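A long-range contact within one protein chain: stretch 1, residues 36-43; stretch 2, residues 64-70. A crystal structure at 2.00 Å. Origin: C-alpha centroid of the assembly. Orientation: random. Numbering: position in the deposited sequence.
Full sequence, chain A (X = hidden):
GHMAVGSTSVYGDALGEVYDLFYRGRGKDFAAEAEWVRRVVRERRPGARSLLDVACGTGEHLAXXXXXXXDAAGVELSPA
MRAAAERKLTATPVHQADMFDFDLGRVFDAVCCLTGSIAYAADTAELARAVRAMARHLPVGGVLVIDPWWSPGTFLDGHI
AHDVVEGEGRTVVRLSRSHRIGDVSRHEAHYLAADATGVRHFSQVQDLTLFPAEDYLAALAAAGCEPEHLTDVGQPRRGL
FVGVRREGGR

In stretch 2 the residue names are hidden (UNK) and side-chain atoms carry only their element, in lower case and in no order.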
ATOM      1  N   TRP A  36     -27.517  -2.236 -30.541  1.00 21.76           N
ATOM      2  CA  TRP A  36     -28.569  -2.996 -29.853  1.00 18.77           C
ATOM      3  C   TRP A  36     -29.739  -2.127 -29.428  1.00 20.60           C
ATOM      4  O   TRP A  36     -30.902  -2.465 -29.626  1.00 18.74           O
ATOM      5  CB  TRP A  36     -28.118  -3.693 -28.577  1.00 22.09           C
ATOM      6  CG  TRP A  36     -26.940  -4.592 -28.686  1.00 25.68           C
ATOM      7  CD1 TRP A  36     -26.508  -5.271 -29.790  1.00 25.78           C
ATOM      8  CD2 TRP A  36     -26.032  -4.918 -27.621  1.00 23.64           C
ATOM      9  NE1 TRP A  36     -25.355  -5.975 -29.484  1.00 25.68           N
ATOM     10  CE2 TRP A  36     -25.065  -5.807 -28.155  1.00 27.90           C
ATOM     11  CE3 TRP A  36     -25.954  -4.560 -26.269  1.00 27.10           C
ATOM     12  CZ2 TRP A  36     -24.034  -6.337 -27.388  1.00 25.12           C
ATOM     13  CZ3 TRP A  36     -24.912  -5.095 -25.498  1.00 24.84           C
ATOM     14  CH2 TRP A  36     -23.983  -5.975 -26.060  1.00 24.52           C
ATOM     15  N   VAL A  37     -29.422  -1.022 -28.763  1.00 17.25           N
ATOM     16  CA  VAL A  37     -30.447  -0.145 -28.212  1.00 17.83           C
ATOM     17  C   VAL A  37     -31.299   0.429 -29.366  1.00 15.36           C
ATOM     18  O   VAL A  37     -32.524   0.349 -29.333  1.00 19.63           O
ATOM     19  CB  VAL A  37     -29.815   1.030 -27.417  1.00 22.71           C
ATOM     20  CG1 VAL A  37     -30.911   2.000 -26.950  1.00 20.61           C
ATOM     21  CG2 VAL A  37     -29.028   0.504 -26.211  1.00 20.89           C
ATOM     22  N   ARG A  38     -30.646   0.981 -30.378  1.00 18.24           N
ATOM     23  CA  ARG A  38     -31.333   1.620 -31.505  1.00 21.63           C
ATOM     24  C   ARG A  38     -32.353   0.647 -32.130  1.00 19.17           C
ATOM     25  O   ARG A  38     -33.530   0.956 -32.349  1.00 21.24           O
ATOM     26  CB  ARG A  38     -30.315   2.086 -32.563  1.00 23.14           C
ATOM     27  CG  ARG A  38     -30.972   2.671 -33.830  1.00 24.93           C
ATOM     28  CD  ARG A  38     -30.036   2.720 -35.037  1.00 30.11           C
ATOM     29  NE  ARG A  38     -30.004   1.386 -35.615  1.00 31.95           N
ATOM     30  CZ  ARG A  38     -30.999   0.863 -36.345  1.00 33.43           C
ATOM     31  NH1 ARG A  38     -32.044   1.600 -36.727  1.00 30.83           N
ATOM     32  NH2 ARG A  38     -30.908  -0.404 -36.730  1.00 31.24           N
ATOM     33  N   ARG A  39     -31.877  -0.567 -32.365  1.00 22.52           N
ATOM     34  CA  ARG A  39     -32.629  -1.605 -33.060  1.00 24.44           C
ATOM     35  C   ARG A  39     -33.825  -2.050 -32.255  1.00 24.97           C
ATOM     36  O   ARG A  39     -34.947  -2.105 -32.774  1.00 20.98           O
ATOM     37  CB  ARG A  39     -31.704  -2.789 -33.367  1.00 30.61           C
ATOM     38  CG  ARG A  39     -32.312  -3.951 -34.121  1.00 44.84           C
ATOM     39  CD  ARG A  39     -31.385  -5.164 -34.085  1.00 49.69           C
ATOM     40  NE  ARG A  39     -32.160  -6.333 -33.680  1.00 53.46           N
ATOM     41  CZ  ARG A  39     -31.921  -7.580 -34.060  1.00 63.56           C
ATOM     42  NH1 ARG A  39     -32.715  -8.552 -33.630  1.00 74.08           N
ATOM     43  NH2 ARG A  39     -30.891  -7.864 -34.843  1.00 72.56           N
ATOM     44  N   VAL A  40     -33.614  -2.387 -30.981  1.00 22.11           N
ATOM     45  CA  VAL A  40     -34.694  -2.867 -30.135  1.00 18.37           C
ATOM     46  C   VAL A  40     -35.764  -1.763 -29.924  1.00 22.67           C
ATOM     47  O   VAL A  40     -36.964  -2.017 -29.850  1.00 21.59           O
ATOM     48  CB  VAL A  40     -34.121  -3.319 -28.762  1.00 25.72           C
ATOM     49  CG1 VAL A  40     -35.227  -3.455 -27.756  1.00 31.98           C
ATOM     50  CG2 VAL A  40     -33.347  -4.632 -28.876  1.00 26.88           C
ATOM     51  N   VAL A  41     -35.325  -0.518 -29.766  1.00 18.02           N
ATOM     52  CA  VAL A  41     -36.237   0.629 -29.632  1.00 17.35           C
ATOM     53  C   VAL A  41     -37.035   0.888 -30.949  1.00 17.39           C
ATOM     54  O   VAL A  41     -38.254   0.996 -30.923  1.00 21.88           O
ATOM     55  CB  VAL A  41     -35.448   1.897 -29.227  1.00 17.38           C
ATOM     56  CG1 VAL A  41     -36.307   3.166 -29.364  1.00 16.43           C
ATOM     57  CG2 VAL A  41     -34.977   1.750 -27.770  1.00 19.10           C
ATOM     58  N   ARG A  42     -36.351   0.957 -32.082  1.00 22.67           N
ATOM     59  CA  ARG A  42     -37.026   1.270 -33.335  1.00 22.42           C
ATOM     60  C   ARG A  42     -37.973   0.166 -33.785  1.00 26.93           C
ATOM     61  O   ARG A  42     -39.045   0.461 -34.323  1.00 27.44           O
ATOM     62  CB  ARG A  42     -36.028   1.661 -34.394  1.00 23.77           C
ATOM     63  CG  ARG A  42     -35.360   3.011 -34.146  1.00 22.26           C
ATOM     64  CD  ARG A  42     -36.299   4.146 -34.537  1.00 24.85           C
ATOM     65  NE  ARG A  42     -35.722   5.473 -34.289  1.00 21.41           N
ATOM     66  CZ  ARG A  42     -34.732   6.017 -34.985  1.00 23.36           C
ATOM     67  NH1 ARG A  42     -34.163   5.393 -36.003  1.00 31.98           N
ATOM     68  NH2 ARG A  42     -34.284   7.217 -34.684  1.00 26.74           N
ATOM     69  N   GLU A  43     -37.665  -1.090 -33.482  1.00 25.21           N
ATOM     70  CA  GLU A  43     -38.643  -2.155 -33.711  1.00 26.63           C
ATOM     71  C   GLU A  43     -39.948  -1.925 -32.993  1.00 28.60           C
ATOM     72  O   GLU A  43     -40.976  -2.357 -33.487  1.00 29.10           O
ATOM     73  CB  GLU A  43     -38.209  -3.557 -33.251  1.00 26.73           C
ATOM     74  CG  GLU A  43     -37.033  -4.152 -33.985  1.00 37.08           C
ATOM     75  CD  GLU A  43     -36.603  -5.513 -33.420  1.00 37.80           C
ATOM     76  OE1 GLU A  43     -36.641  -5.781 -32.200  1.00 41.49           O
ATOM     77  OE2 GLU A  43     -36.127  -6.327 -34.216  1.00 48.75           O
ATOM     78  N   UNK A  64     -22.740   7.854 -29.801  1.00 23.01           N
ATOM     79  CA  UNK A  64     -23.352   7.086 -30.883  1.00 21.61           C
ATOM     80  C   UNK A  64     -24.840   7.248 -31.046  1.00 23.57           C
ATOM     81  O   UNK A  64     -25.364   7.349 -32.157  1.00 30.76           O
ATOM     82  c   UNK A  64     -20.545   5.465 -29.940  1.00 34.56           C
ATOM     83  c   UNK A  64     -23.000   5.593 -30.790  1.00 25.84           C
ATOM     84  n   UNK A  64     -20.892   4.988 -32.031  1.00 33.64           N
ATOM     85  c   UNK A  64     -19.596   4.850 -31.812  1.00 36.62           C
ATOM     86  n   UNK A  64     -19.360   5.141 -30.548  1.00 35.79           N
ATOM     87  c   UNK A  64     -21.523   5.345 -30.868  1.00 28.27           C
ATOM     88  N   UNK A  65     -25.560   7.237 -29.953  1.00 23.62           N
ATOM     89  CA  UNK A  65     -26.991   7.218 -30.061  1.00 21.54           C
ATOM     90  C   UNK A  65     -27.606   8.540 -30.565  1.00 23.13           C
ATOM     91  O   UNK A  65     -28.675   8.526 -31.167  1.00 23.42           O
ATOM     92  c   UNK A  65     -27.535   6.853 -28.710  1.00 20.72           C
ATOM     93  c   UNK A  65     -27.367   5.334 -28.427  1.00 22.34           C
ATOM     94  c   UNK A  65     -28.455   4.474 -29.018  1.00 25.34           C
ATOM     95  c   UNK A  65     -27.417   5.178 -26.921  1.00 22.29           C
ATOM     96  N   UNK A  66     -26.935   9.658 -30.330  1.00 24.33           N
ATOM     97  CA  UNK A  66     -27.545  10.937 -30.567  1.00 24.22           C
ATOM     98  C   UNK A  66     -27.841  11.175 -32.043  1.00 24.97           C
ATOM     99  O   UNK A  66     -28.738  11.958 -32.329  1.00 22.05           O
ATOM    100  c   UNK A  66     -26.772  12.187 -30.054  1.00 25.18           C
ATOM    101  c   UNK A  66     -26.714  12.241 -28.548  1.00 37.01           C
ATOM    102  c   UNK A  66     -25.428  12.381 -30.772  1.00 28.98           C
ATOM    103  N   UNK A  67     -27.115  10.550 -32.965  1.00 27.76           N
ATOM    104  CA  UNK A  67     -27.463  10.677 -34.398  1.00 32.72           C
ATOM    105  C   UNK A  67     -28.894  10.202 -34.643  1.00 31.68           C
ATOM    106  O   UNK A  67     -29.652  10.721 -35.488  1.00 29.47           O
ATOM    107  o   UNK A  67     -24.817   8.294 -36.781  1.00 71.11           O
ATOM    108  c   UNK A  67     -24.293   8.841 -35.769  1.00 64.65           C
ATOM    109  c   UNK A  67     -25.172   9.510 -34.721  1.00 54.44           C
ATOM    110  c   UNK A  67     -26.557   9.803 -35.269  1.00 44.39           C
ATOM    111  o   UNK A  67     -23.065   8.890 -35.574  1.00 48.43           O
ATOM    112  N   UNK A  68     -29.277   9.179 -33.887  1.00 23.65           N
ATOM    113  CA  UNK A  68     -30.596   8.576 -34.109  1.00 22.33           C
ATOM    114  C   UNK A  68     -31.622   9.167 -33.180  1.00 19.89           C
ATOM    115  O   UNK A  68     -32.808   9.202 -33.506  1.00 23.11           O
ATOM    116  n   UNK A  68     -29.541   6.584 -36.275  1.00 26.67           N
ATOM    117  c   UNK A  68     -30.473   7.043 -33.981  1.00 23.42           C
ATOM    118  n   UNK A  68     -27.644   5.660 -35.883  1.00 29.58           N
ATOM    119  c   UNK A  68     -29.434   6.482 -34.900  1.00 24.95           C
ATOM    120  c   UNK A  68     -28.212   5.933 -34.658  1.00 25.29           C
ATOM    121  c   UNK A  68     -28.455   6.077 -36.840  1.00 26.63           C
ATOM    122  N   UNK A  69     -31.169   9.592 -32.001  1.00 21.41           N
ATOM    123  CA  UNK A  69     -32.063  10.030 -30.949  1.00 19.50           C
ATOM    124  C   UNK A  69     -31.590  11.425 -30.559  1.00 21.64           C
ATOM    125  O   UNK A  69     -30.964  11.607 -29.518  1.00 20.60           O
ATOM    126  c   UNK A  69     -31.520   6.699 -30.331  1.00 23.10           C
ATOM    127  c   UNK A  69     -33.200   5.082 -30.821  1.00 26.38           C
ATOM    128  c   UNK A  69     -32.054   9.073 -29.758  1.00 24.84           C
ATOM    129  c   UNK A  69     -31.865   5.410 -30.679  1.00 17.89           C
ATOM    130  c   UNK A  69     -34.181   6.062 -30.615  1.00 30.52           C
ATOM    131  c   UNK A  69     -33.809   7.352 -30.268  1.00 26.83           C
ATOM    132  c   UNK A  69     -32.476   7.676 -30.124  1.00 23.92           C
ATOM    133  N   UNK A  70     -31.828  12.409 -31.445  1.00 23.63           N
ATOM    134  CA  UNK A  70     -31.194  13.727 -31.269  1.00 25.36           C
ATOM    135  C   UNK A  70     -31.648  14.457 -29.995  1.00 20.79           C
ATOM    136  O   UNK A  70     -30.957  15.351 -29.558  1.00 21.61           O
ATOM    137  c   UNK A  70     -31.592  14.479 -32.561  1.00 28.37           C
ATOM    138  c   UNK A  70     -32.564  12.337 -32.724  1.00 26.15           C
ATOM    139  c   UNK A  70     -32.853  13.799 -33.051  1.00 26.84           C
TER

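Position 64 has six side-chain atoms: one carbon, then a five-membered ring of three carbons and two nitrogens. That composition is an imidazole. The side chain stays out of reach of stretch 1 and makes no contact there. The residue is His64, still within the helix that enters stretch 2.

Position 65 carries four carbons and no other element, forked at the second. A fork one atom beyond CB marks leucine rather than isoleucine. The CA-to-CB bond points sideways, but the end of the chain comes nearer to stretch 1. One terminal carbon lies 4.0 Å from Val37 CB, an apolar contact. The residue is Leu65, and that terminal atom is CD2. Its CD2 also lies 4.3 Å from Arg38 N, so the methyl packs against the helix backbone as well. Leu65 O receives two backbone hydrogen bonds, from the N atoms of positions 68 and 69.

Position 66 has three carbons, with CB carrying the other two. It is out of reach of stretch 1. Branching at CB with no further atom gives valine, Val66.

Position 67 has three carbons in a row, the third carrying two oxygens. It is exposed, touches a crystal neighbour and does not meet stretch 1. This is a carboxylate on a two-carbon arm beyond CA, hence glutamate, Glu67.

Position 68 again shows one carbon and a five-membered ring with two nitrogens. Its CA-to-CB bond points toward stretch 1. Arg38 CD sits over one face of the ring, 3.8 Å from the centroid and 12° off the normal, a CH-pi contact. The residue is His68. Between these two residues the closest atoms are Arg38 CD and His68 CD2, 3.7 Å apart. Arg42 NH2 comes within 2.7 Å of His68 O, near the plane of the guanidinium, but the angle is poor and this is not a hydrogen bond.

Position 69 has seven side-chain carbons: one, then a ring of six. The CA-to-CB bond points sideways, yet ring carbons reach Arg38, Val41 and Arg42. With no oxygen on the ring, it is phenylalanine. Phe69 CE1 lies 3.8 Å from Val41 CG1 and 4.0 Å from Arg42 NE. Arg38 CA meets the ring edge, 3.9 Å from Phe69 CE2. Phe69 CZ lies over one face of the Arg42 guanidinium.

Position 70 has three carbons that close a ring onto the backbone N. It is exposed and makes no contact with stretch 1. Only proline closes such a ring, so this is Pro70.

The contact works by packing, with no hydrogen bond across it; the two stretches together bury 336 Å². Leu65 and Phe69 meet Val37 and Val41, residues one helical turn apart. Phe69 is the most covered residue and touches three residues of stretch 1. Arg38 and Arg42, also one turn apart, add their aliphatic and planar parts. Arg38 lays CD on the His68 ring, and Arg42 sets its guanidinium beside Phe69 while NE and NH2 are hydrogen-bonded elsewhere in the structure.

Stretch 2 64-70: HLVEHFP
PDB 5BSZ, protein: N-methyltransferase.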